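Local coordinates for GTP-binding protein (Pyrococcus horikoshii, PDB 1WXQ), which probably binds GTP, as an Obg-type GTPase with a TGS domain, and may hydrolyse nucleotide, though its cellular role is unknown, at residues A[61-64]-A[69-72]. Residues are numbered along the deposited sequence; the frame is centred on the assembly and turned at random.
Sequences NYEY and ALIP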
# COMPACT_ATOMS: atom_id res chain seq x y z
N ASN A 61 -14.91 8.46 -10.44
CA ASN A 61 -14.06 7.30 -10.15
C ASN A 61 -14.05 6.99 -8.66
O ASN A 61 -13.58 5.95 -8.21
CB ASN A 61 -12.66 7.58 -10.70
CG ASN A 61 -12.17 8.91 -10.20
OD1 ASN A 61 -12.80 9.56 -9.36
ND2 ASN A 61 -11.03 9.35 -10.75
N TYR A 62 -14.56 7.95 -7.87
CA TYR A 62 -14.59 7.76 -6.42
C TYR A 62 -15.98 7.98 -5.81
O TYR A 62 -17.01 7.67 -6.40
CB TYR A 62 -13.59 8.75 -5.83
CG TYR A 62 -14.09 10.14 -6.02
CD1 TYR A 62 -14.17 10.68 -7.30
CD2 TYR A 62 -14.43 10.92 -4.91
CE1 TYR A 62 -14.59 11.99 -7.47
CE2 TYR A 62 -14.84 12.24 -5.09
CZ TYR A 62 -14.92 12.77 -6.36
OH TYR A 62 -15.34 14.07 -6.55
N GLU A 63 -15.97 8.49 -4.56
CA GLU A 63 -17.24 8.72 -3.88
C GLU A 63 -17.09 9.75 -2.75
O GLU A 63 -16.16 9.71 -1.96
CB GLU A 63 -17.72 7.38 -3.30
CG GLU A 63 -18.81 7.56 -2.24
CD GLU A 63 -19.09 6.23 -1.58
OE1 GLU A 63 -18.81 5.20 -2.18
OE2 GLU A 63 -19.59 6.23 -0.45
N TYR A 64 -18.09 10.63 -2.74
CA TYR A 64 -18.16 11.68 -1.73
C TYR A 64 -18.87 11.11 -0.50
O TYR A 64 -19.69 10.20 -0.62
CB TYR A 64 -18.95 12.89 -2.23
CG TYR A 64 -18.74 14.13 -1.39
CD1 TYR A 64 -19.76 15.07 -1.22
CD2 TYR A 64 -17.50 14.39 -0.80
CE1 TYR A 64 -19.55 16.23 -0.46
CE2 TYR A 64 -17.28 15.54 -0.05
CZ TYR A 64 -18.31 16.46 0.12
OH TYR A 64 -18.10 17.59 0.87
N ALA A 69 -13.19 11.98 1.22
CA ALA A 69 -13.01 11.32 -0.06
C ALA A 69 -12.75 9.82 0.13
O ALA A 69 -11.83 9.42 0.84
CB ALA A 69 -11.84 11.96 -0.80
N LEU A 70 -13.58 9.00 -0.50
CA LEU A 70 -13.40 7.55 -0.43
C LEU A 70 -12.92 7.06 -1.81
O LEU A 70 -13.72 6.76 -2.69
CB LEU A 70 -14.70 6.86 -0.02
CG LEU A 70 -15.05 6.91 1.47
CD1 LEU A 70 -15.43 8.32 1.89
CD2 LEU A 70 -16.20 5.96 1.74
N ILE A 71 -11.60 7.00 -1.96
CA ILE A 71 -10.95 6.59 -3.20
C ILE A 71 -10.75 5.07 -3.20
O ILE A 71 -10.12 4.54 -2.30
CB ILE A 71 -9.58 7.27 -3.31
CG1 ILE A 71 -9.68 8.70 -2.76
CG2 ILE A 71 -9.10 7.27 -4.75
CD1 ILE A 71 -8.34 9.39 -2.57
N PRO A 72 -11.29 4.37 -4.21
CA PRO A 72 -11.16 2.90 -4.31
C PRO A 72 -9.74 2.37 -4.53
O PRO A 72 -8.92 3.02 -5.17
CB PRO A 72 -12.11 2.54 -5.46
CG PRO A 72 -12.07 3.75 -6.32
CD PRO A 72 -12.13 4.89 -5.30
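Glu63 and Leu70 carry the polar link between segment 61-64 and strand 69-72. Leu70 N donates to Glu63 O over 3.0 Å with an N-H...O angle of 165°, a nearly straight bond. From Glu63 CB, 4.1 Å from Leu70 O, CG runs anti to the backbone N (chi1 164°), and the extended chain crosses the leucine side chain at an angle, bringing OE2 to 4.0 Å from Leu70 CD2, an apolar neighbour, while its charge is met by Arg65 in a salt bridge. Leu70 CB also passes 3.7 Å from Glu63 O, so the leucine flanks the bonded carbonyl.

Toward Asn61 carbon packs against backbone carbonyls: Tyr62 CB sits 3.7 Å from Leu70 O, and Pro72 CG 3.3 Å from Asn61 O. The one apolar touch is Tyr62 CB to Pro72 CD, 4.2 Å. Beyond CB, Tyr62 reaches TGS-range residues, touching Val342 and bonding through OH to Leu339 O. Along its other edge, strand 68-77 pairs with strand 39-47 through backbone hydrogen bonds of Ala69 with Thr46 and Ile71 with Ala44.

Segment 61-64 thus runs into the short antiparallel hairpin of strands 64-65 and 68-77 within the GTPase region. One backbone bond joins the segments beside Leu70; Pro72 has no amide hydrogen to donate, and there carbon-to-carbonyl packing takes over.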